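Local coordinates for Co-chaperone DjlA N-terminal domain-containing protein (Porphyromonas gingivalis, PDB 2H5N), which is of unknown function but binds magnesium and belongs to the all-helical TerB (tellurite resistance) family, and so may be akin to the N-terminal domain of the co-chaperone DjlA, at residues E39-M43 and Y90-M95; K84-S89 and C116-M121. Residues are numbered along the deposited sequence.

Interaction 1 of 2, residues E39-M43 and Y90-M95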
loop_
_atom_site.group_PDB
_atom_site.type_symbol
_atom_site.label_atom_id
_atom_site.label_comp_id
_atom_site.label_asym_id
_atom_site.label_seq_id
_atom_site.Cartn_x
_atom_site.Cartn_y
_atom_site.Cartn_z
ATOM N N GLU A 39 9.033 2.442 -12.506
ATOM C CA GLU A 39 7.829 3.295 -12.635
ATOM C C GLU A 39 7.879 4.522 -11.692
ATOM O O GLU A 39 7.485 5.632 -12.067
ATOM C CB GLU A 39 6.585 2.483 -12.307
ATOM C CG GLU A 39 6.065 1.596 -13.447
ATOM C CD GLU A 39 4.794 0.822 -13.078
ATOM O OE1 GLU A 39 4.253 0.940 -11.929
ATOM O OE2 GLU A 39 4.330 0.062 -13.956
ATOM N N ILE A 40 8.328 4.285 -10.461
ATOM C CA ILE A 40 8.493 5.333 -9.434
ATOM C C ILE A 40 9.531 6.413 -9.826
ATOM O O ILE A 40 9.317 7.605 -9.596
ATOM C CB ILE A 40 8.820 4.729 -8.037
ATOM C CG1 ILE A 40 7.828 3.610 -7.659
ATOM C CG2 ILE A 40 8.911 5.845 -6.961
ATOM C CD1 ILE A 40 6.355 4.020 -7.747
ATOM N N ALA A 41 10.637 5.990 -10.417
ATOM C CA ALA A 41 11.651 6.919 -10.913
ATOM C C ALA A 41 11.156 7.812 -12.076
ATOM O O ALA A 41 11.460 9.013 -12.114
ATOM C CB ALA A 41 12.899 6.138 -11.328
ATOM N N VAL A 42 10.427 7.226 -13.031
ATOM C CA VAL A 42 9.801 7.994 -14.132
ATOM C C VAL A 42 8.808 8.973 -13.533
ATOM O O VAL A 42 8.777 10.158 -13.920
ATOM C CB VAL A 42 9.068 7.086 -15.152
ATOM C CG1 VAL A 42 8.396 7.914 -16.269
ATOM C CG2 VAL A 42 10.049 6.104 -15.784
ATOM N N MET A 43 8.040 8.486 -12.547
ATOM C CA MET A 43 7.080 9.337 -11.817
ATOM C C MET A 43 7.783 10.596 -11.256
ATOM O O MET A 43 7.350 11.730 -11.496
ATOM C CB MET A 43 6.364 8.531 -10.707
ATOM C CG MET A 43 5.175 9.243 -9.951
ATOM S SD MET A 43 4.581 8.320 -8.514
ATOM C CE MET A 43 5.816 8.813 -7.352
ATOM N N TYR A 90 1.277 12.587 -18.658
ATOM C CA TYR A 90 2.160 12.247 -17.546
ATOM C C TYR A 90 1.805 10.888 -16.939
ATOM O O TYR A 90 2.664 10.033 -16.737
ATOM C CB TYR A 90 2.053 13.345 -16.475
ATOM C CG TYR A 90 2.707 12.998 -15.150
ATOM C CD1 TYR A 90 4.085 12.775 -15.076
ATOM C CD2 TYR A 90 1.947 12.893 -13.961
ATOM C CE1 TYR A 90 4.684 12.464 -13.885
ATOM C CE2 TYR A 90 2.563 12.597 -12.743
ATOM C CZ TYR A 90 3.935 12.383 -12.712
ATOM O OH TYR A 90 4.596 12.077 -11.527
ATOM N N LEU A 91 0.515 10.673 -16.689
ATOM C CA LEU A 91 0.092 9.437 -16.092
ATOM C C LEU A 91 0.366 8.288 -17.057
ATOM O O LEU A 91 0.769 7.225 -16.636
ATOM C CB LEU A 91 -1.357 9.510 -15.623
ATOM C CG LEU A 91 -1.612 10.409 -14.394
ATOM C CD1 LEU A 91 -3.090 10.617 -14.233
ATOM C CD2 LEU A 91 -0.985 9.846 -13.078
ATOM N N GLY A 92 0.238 8.557 -18.355
ATOM C CA GLY A 92 0.402 7.573 -19.371
ATOM C C GLY A 92 1.820 7.122 -19.603
ATOM O O GLY A 92 2.042 5.950 -19.951
ATOM N N VAL A 93 2.777 8.027 -19.419
ATOM C CA VAL A 93 4.172 7.667 -19.588
ATOM C C VAL A 93 4.785 6.978 -18.377
ATOM O O VAL A 93 5.798 6.292 -18.536
ATOM C CB VAL A 93 5.070 8.871 -19.995
ATOM C CG1 VAL A 93 4.466 9.625 -21.189
ATOM C CG2 VAL A 93 5.309 9.773 -18.824
ATOM N N ILE A 94 4.198 7.153 -17.181
ATOM C CA ILE A 94 4.722 6.497 -15.962
ATOM C C ILE A 94 4.805 4.972 -16.096
ATOM O O ILE A 94 5.830 4.365 -15.748
ATOM C CB ILE A 94 3.953 6.909 -14.690
ATOM C CG1 ILE A 94 4.395 8.295 -14.266
ATOM C CG2 ILE A 94 4.147 5.876 -13.529
ATOM C CD1 ILE A 94 3.421 8.983 -13.295
ATOM N N MET A 95 3.748 4.354 -16.619
ATOM C CA MET A 95 3.737 2.904 -16.704
ATOM C C MET A 95 4.239 2.363 -18.052
ATOM O O MET A 95 4.361 1.151 -18.219
ATOM C CB MET A 95 2.374 2.319 -16.263
ATOM C CG MET A 95 2.004 2.592 -14.767
ATOM S SD MET A 95 0.469 1.795 -14.358
ATOM C CE MET A 95 -0.545 2.616 -15.566
HETATM O O HOH W 1 5.807 -0.633 -16.409
#

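Interaction 2 of 2, residues K84-S89 and C116-M121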
loop_
_atom_site.group_PDB
_atom_site.type_symbol
_atom_site.label_atom_id
_atom_site.label_comp_id
_atom_site.label_asym_id
_atom_site.label_seq_id
_atom_site.Cartn_x
_atom_site.Cartn_y
_atom_site.Cartn_z
ATOM N N LYS A 84 -5.320 19.334 -18.262
ATOM C CA LYS A 84 -5.781 17.952 -18.203
ATOM C C LYS A 84 -5.021 17.011 -19.157
ATOM O O LYS A 84 -4.690 15.883 -18.786
ATOM C CB LYS A 84 -7.298 17.862 -18.481
ATOM C CG LYS A 84 -8.127 18.245 -17.307
ATOM C CD LYS A 84 -9.616 18.076 -17.601
ATOM C CE LYS A 84 -10.417 18.349 -16.354
ATOM N NZ LYS A 84 -11.814 17.707 -16.374
ATOM N N LYS A 85 -4.784 17.472 -20.379
ATOM C CA LYS A 85 -4.066 16.711 -21.392
ATOM C C LYS A 85 -2.631 16.390 -20.948
ATOM O O LYS A 85 -2.117 15.278 -21.136
ATOM C CB LYS A 85 -4.077 17.488 -22.727
ATOM C CG LYS A 85 -3.099 16.993 -23.765
ATOM C CD LYS A 85 -3.166 17.812 -25.044
ATOM C CE LYS A 85 -2.262 17.225 -26.104
ATOM N NZ LYS A 85 -0.927 17.899 -26.188
ATOM N N TYR A 86 -1.996 17.384 -20.344
ATOM C CA TYR A 86 -0.660 17.248 -19.832
ATOM C C TYR A 86 -0.649 16.269 -18.640
ATOM O O TYR A 86 0.196 15.362 -18.563
ATOM C CB TYR A 86 -0.202 18.617 -19.381
ATOM C CG TYR A 86 1.284 18.742 -19.357
ATOM C CD1 TYR A 86 1.980 18.705 -18.146
ATOM C CD2 TYR A 86 2.012 18.880 -20.548
ATOM C CE1 TYR A 86 3.347 18.794 -18.104
ATOM C CE2 TYR A 86 3.410 18.986 -20.510
ATOM C CZ TYR A 86 4.055 18.948 -19.282
ATOM O OH TYR A 86 5.424 19.069 -19.213
ATOM N N VAL A 87 -1.611 16.405 -17.729
ATOM C CA VAL A 87 -1.703 15.434 -16.621
ATOM C C VAL A 87 -1.946 14.021 -17.121
ATOM O O VAL A 87 -1.311 13.075 -16.615
ATOM C CB VAL A 87 -2.756 15.806 -15.557
ATOM C CG1 VAL A 87 -2.776 14.754 -14.435
ATOM C CG2 VAL A 87 -2.442 17.170 -14.960
ATOM N N ALA A 88 -2.874 13.849 -18.077
ATOM C CA ALA A 88 -3.086 12.515 -18.687
ATOM C C ALA A 88 -1.820 11.967 -19.372
ATOM O O ALA A 88 -1.551 10.762 -19.340
ATOM C CB ALA A 88 -4.262 12.531 -19.691
ATOM N N SER A 89 -1.051 12.846 -20.007
ATOM C CA SER A 89 0.136 12.396 -20.748
ATOM C C SER A 89 1.137 11.866 -19.758
ATOM O O SER A 89 1.721 10.814 -19.973
ATOM C CB SER A 89 0.728 13.504 -21.650
ATOM O OG SER A 89 -0.291 14.024 -22.489
ATOM N N CYS A 116 -11.003 11.518 -13.377
ATOM C CA CYS A 116 -10.477 12.878 -13.260
ATOM C C CYS A 116 -10.927 13.753 -14.445
ATOM O O CYS A 116 -10.583 14.917 -14.492
ATOM C CB CYS A 116 -8.944 12.843 -13.193
ATOM S SG CYS A 116 -8.264 12.232 -11.638
ATOM N N GLY A 117 -11.660 13.177 -15.401
ATOM C CA GLY A 117 -12.076 13.896 -16.610
ATOM C C GLY A 117 -10.981 14.297 -17.606
ATOM O O GLY A 117 -11.084 15.369 -18.254
ATOM N N LEU A 118 -9.941 13.443 -17.718
ATOM C CA LEU A 118 -8.815 13.659 -18.630
ATOM C C LEU A 118 -9.181 13.094 -20.009
ATOM O O LEU A 118 -10.004 12.163 -20.090
ATOM C CB LEU A 118 -7.541 12.972 -18.099
ATOM C CG LEU A 118 -7.198 13.235 -16.620
ATOM C CD1 LEU A 118 -6.036 12.384 -16.121
ATOM C CD2 LEU A 118 -6.958 14.741 -16.318
ATOM N N PRO A 119 -8.573 13.637 -21.089
ATOM C CA PRO A 119 -8.869 13.122 -22.435
ATOM C C PRO A 119 -8.190 11.776 -22.676
ATOM O O PRO A 119 -7.129 11.491 -22.085
ATOM C CB PRO A 119 -8.274 14.187 -23.340
ATOM C CG PRO A 119 -7.078 14.676 -22.563
ATOM C CD PRO A 119 -7.606 14.750 -21.136
ATOM N N THR A 120 -8.814 10.932 -23.495
ATOM C CA THR A 120 -8.208 9.659 -23.872
ATOM C C THR A 120 -7.177 9.941 -24.953
ATOM O O THR A 120 -7.366 10.831 -25.790
ATOM C CB THR A 120 -9.250 8.551 -24.315
ATOM O OG1 THR A 120 -9.422 8.541 -25.740
ATOM C CG2 THR A 120 -10.577 8.716 -23.648
ATOM N N MET A 121 -6.066 9.217 -24.892
ATOM C CA MET A 121 -5.006 9.295 -25.882
ATOM C C MET A 121 -4.280 7.939 -25.921
ATOM O O MET A 121 -4.385 7.124 -24.996
ATOM C CB MET A 121 -4.023 10.441 -25.560
ATOM C CG MET A 121 -3.351 10.334 -24.199
ATOM S SD MET A 121 -2.193 11.638 -23.703
ATOM C CE MET A 121 -3.301 12.949 -23.292
#

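Interaction 1 of 2, residues E39-M43 and Y90-M95
This is a buried helix-helix packing contact deep in the folded chain, where helix 37-47 meets the C-terminal end of helix 81-94 in a nearly antiparallel crossing: the axes of the two short segments run at 150° and approach to 9.5 Å. Ile94 lies at the closest point, its CA 5.6 Å from the CA of Met43. Its CD1 packs 3.8 Å from CG of Met43, while CG1 of Val42 rests 3.9 Å from CA of Ile94. In this all-helical TerB-family fold, the contact joins two helices of the interior, and Ile94 and Ile40 also touch Val29 on helix 15-30. Polar links flank the apolar centre. At one end Tyr90 OH donates a hydrogen bond to Met43 O (2.8 Å), giving a buried hydroxyl a partner. At the other, a water donates to both Glu39 OE2 and Met95 O, each 2.9 Å away, bridging the side chain of one segment to the backbone of the other.

Interaction 2 of 2, residues K84-S89 and C116-M121
A Schellman motif ends a helix and redirects the chain, and the residues that follow can then pack on a neighbouring helix. In this TerB-family helical fold, Gly117 closes helix 103-116 with positive phi (68°), and the extended residues 118-121 run obliquely along helix 81-94 before helix 123-130 begins. Lys84, Leu118 and Met121 each lose about 70 Å² to the contact. Lys84 reaches out with a nearly straight side chain, and its NZ donates a hydrogen bond to Gly117 O (3.1 Å) and another to Ala77 O, so the amine ties the helix terminus to the end of helix 69-77. The positive phi already suits a glycine, and with Lys84 as it stands an ideal CB on Gly117 would also lie 2.7 Å from Lys84 NZ. Leu118 packs against the face formed by Lys84 and Ala88: its CB is 3.7 Å from Ala88 CB and its CD2 3.8 Å from Lys84 CB, and the small alanine lets the loop come close. Pro119 continues the apolar strip, with CG 3.8 Å from Lys85 CA. Met121 points toward the helix, its CE 3.8 Å from Ala88 CB and 3.4 Å from Lys85 O, while its SD lies 3.3 Å from OG of Ser89, whose hydroxyl donates to Lys85 O at 2.6 Å.

How the interactions relate
Both contacts draw on helix 81-94, interaction 2 on its earlier turns and interaction 1 on its last, so one helix is packed successively against the loop 116-121 and against helix 37-47. Their centres lie 14 Å apart, yet they meet directly where Leu91 CD1 packs 3.9 Å from Leu118 CD1. In sequence the segments alternate, so helix 81-94 is met by a chain portion that precedes it and by one that follows it. Only interaction 1 approaches the magnesium site of Val29, Asp32 and Lys34: the Glu39 side chain comes to about 4 Å from the ion, and that of Ile94 to about 4 Å from the Val29 side chain. Interaction 2 is structural packing away from that site.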